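Local coordinates for DSBA-like thioredoxin domain-containing protein (Pseudomonas aeruginosa PAO1, PDB 5HFI), which acts as a cytosolic disulfide reductase of the thioredoxin superfamily and forms a mixed disulfide with glutathione, at the glutathione site. Numbering follows the deposited sequence.

The glutathione site. Residues 17-19, 45, 178-181, 200. With GSH (glutathione), chain B.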
loop_
_atom_site.group_PDB
_atom_site.type_symbol
_atom_site.label_atom_id
_atom_site.label_comp_id
_atom_site.label_asym_id
_atom_site.label_seq_id
_atom_site.Cartn_x
_atom_site.Cartn_y
_atom_site.Cartn_z
ATOM N N CYS A 17 1.302 4.056 -5.417
ATOM C CA CYS A 17 2.724 4.041 -5.730
ATOM C C CYS A 17 3.076 2.696 -6.354
ATOM O O CYS A 17 2.907 1.649 -5.718
ATOM C CB CYS A 17 3.553 4.288 -4.472
ATOM S SG CYS A 17 5.325 4.068 -4.713
ATOM N N GLY A 18 3.549 2.726 -7.602
ATOM C CA GLY A 18 3.870 1.484 -8.289
ATOM C C GLY A 18 4.939 0.678 -7.577
ATOM O O GLY A 18 4.883 -0.553 -7.538
ATOM N N TRP A 19 5.929 1.359 -7.000
ATOM C CA TRP A 19 6.989 0.635 -6.311
ATOM C C TRP A 19 6.488 -0.007 -5.024
ATOM O O TRP A 19 7.028 -1.033 -4.600
ATOM C CB TRP A 19 8.170 1.564 -6.041
ATOM C CG TRP A 19 9.004 1.761 -7.260
ATOM C CD1 TRP A 19 9.120 2.899 -8.003
ATOM C CD2 TRP A 19 9.821 0.775 -7.902
ATOM N NE1 TRP A 19 9.971 2.686 -9.061
ATOM C CE2 TRP A 19 10.414 1.390 -9.021
ATOM C CE3 TRP A 19 10.112 -0.566 -7.633
ATOM C CZ2 TRP A 19 11.283 0.710 -9.871
ATOM C CZ3 TRP A 19 10.975 -1.241 -8.481
ATOM C CH2 TRP A 19 11.549 -0.602 -9.586
ATOM N N MET A 45 0.320 10.135 -0.967
ATOM C CA MET A 45 1.116 10.632 -2.084
ATOM C C MET A 45 0.295 11.547 -2.985
ATOM O O MET A 45 0.736 12.647 -3.340
ATOM C CB MET A 45 1.684 9.455 -2.879
ATOM C CG MET A 45 2.477 9.845 -4.114
ATOM S SD MET A 45 3.216 8.407 -4.914
ATOM C CE MET A 45 1.842 7.826 -5.906
ATOM N N ALA A 178 12.501 10.165 1.451
ATOM C CA ALA A 178 12.029 10.937 0.309
ATOM C C ALA A 178 10.706 10.428 -0.250
ATOM O O ALA A 178 9.961 11.206 -0.856
ATOM C CB ALA A 178 13.085 10.936 -0.800
ATOM N N GLY A 179 10.392 9.149 -0.066
ATOM C CA GLY A 179 9.158 8.619 -0.612
ATOM C C GLY A 179 8.851 7.186 -0.233
ATOM O O GLY A 179 9.262 6.703 0.828
ATOM N N PHE A 180 8.121 6.502 -1.107
ATOM C CA PHE A 180 7.642 5.150 -0.846
ATOM C C PHE A 180 8.144 4.197 -1.925
ATOM O O PHE A 180 8.319 4.603 -3.069
ATOM C CB PHE A 180 6.116 5.128 -0.806
ATOM C CG PHE A 180 5.505 6.402 -0.313
ATOM C CD1 PHE A 180 5.072 7.363 -1.209
ATOM C CD2 PHE A 180 5.362 6.641 1.041
ATOM C CE1 PHE A 180 4.515 8.538 -0.765
ATOM C CE2 PHE A 180 4.799 7.818 1.491
ATOM C CZ PHE A 180 4.377 8.767 0.586
ATOM N N PRO A 181 8.358 2.922 -1.573
ATOM C CA PRO A 181 8.215 2.292 -0.258
ATOM C C PRO A 181 9.351 2.659 0.687
ATOM O O PRO A 181 10.465 2.885 0.223
ATOM C CB PRO A 181 8.269 0.796 -0.575
ATOM C CG PRO A 181 8.995 0.711 -1.860
ATOM C CD PRO A 181 8.643 1.938 -2.625
ATOM N N LEU A 200 13.887 -5.851 -3.323
ATOM C CA LEU A 200 12.833 -5.882 -4.328
ATOM C C LEU A 200 13.015 -7.095 -5.229
ATOM O O LEU A 200 14.107 -7.341 -5.750
ATOM C CB LEU A 200 12.840 -4.595 -5.151
ATOM C CG LEU A 200 12.192 -3.391 -4.465
ATOM C CD1 LEU A 200 12.443 -2.116 -5.259
ATOM C CD2 LEU A 200 10.698 -3.626 -4.270
HETATM N N1 GSH B . 11.939 2.375 -4.696
HETATM C CA1 GSH B . 12.215 2.879 -6.030
HETATM C C1 GSH B . 13.685 2.653 -6.377
HETATM O O11 GSH B . 14.333 3.551 -6.978
HETATM O O12 GSH B . 14.248 1.571 -6.063
HETATM C CB1 GSH B . 11.902 4.372 -6.081
HETATM C CG1 GSH B . 10.717 4.654 -5.162
HETATM C CD1 GSH B . 9.903 5.830 -5.695
HETATM O OE1 GSH B . 10.371 6.567 -6.498
HETATM N N2 GSH B . 8.549 6.038 -5.215
HETATM C CA2 GSH B . 7.767 7.156 -5.708
HETATM C C2 GSH B . 8.078 8.368 -4.831
HETATM O O2 GSH B . 7.826 8.343 -3.671
HETATM C CB2 GSH B . 6.274 6.827 -5.632
HETATM S SG2 GSH B . 5.923 5.166 -6.290
HETATM N N3 GSH B . 8.695 9.548 -5.411
HETATM C CA3 GSH B . 9.000 10.698 -4.578
HETATM C C3 GSH B . 7.707 11.327 -4.068
HETATM O O31 GSH B . 7.586 11.615 -2.848
HETATM O O32 GSH B . 6.763 11.557 -4.868
#
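Glutathione at this active site shows how a thioredoxin-fold reductase can hold a peptide-like thiol by one covalent link and a short strand-like pairing of backbones. The covalent link is a mixed disulfide: SG of Cys17, anti to its own backbone N (chi1 172°), is bonded to SG2 of the glutathione cysteinyl unit at 2.0 Å. Cys17 opens the CGWC motif, and its attachment marks it as the nucleophilic cysteine expected at that position.

Backbone hydrogen bonds clamp the cysteinyl unit from both ends. Its amide N2 donates to the carbonyl O of Phe180 at 2.6 Å, approaching nearly along the C=O axis (166°). The Phe180 N donates in return to the ligand carbonyl O2 at 3.2 Å. Because both partners are main-chain atoms, the pairing probably recognises the peptide backbone of the ligand.

Apolar contacts add to the grip at the gamma-glutamyl arm and the cysteinyl methylene. The indole of Trp19 lies flat beneath the arm, with CA1 above its five-membered ring, 3.5 Å from the centroid, in a CH-pi contact. Beside the disulfide, Met45 extends as far as its sulfur, CG anti to the backbone N (chi1 177°), with SD 3.5 Å from the cysteinyl CB2; the bend at chi3 turns the methyl CE away.

Cys17 directly precedes helix 18-22, which carries Trp19, and faces loop 178-181, whose cis peptide bond before Pro181 is the thioredoxin-fold cis-proline hallmark, leading into strand 182-186.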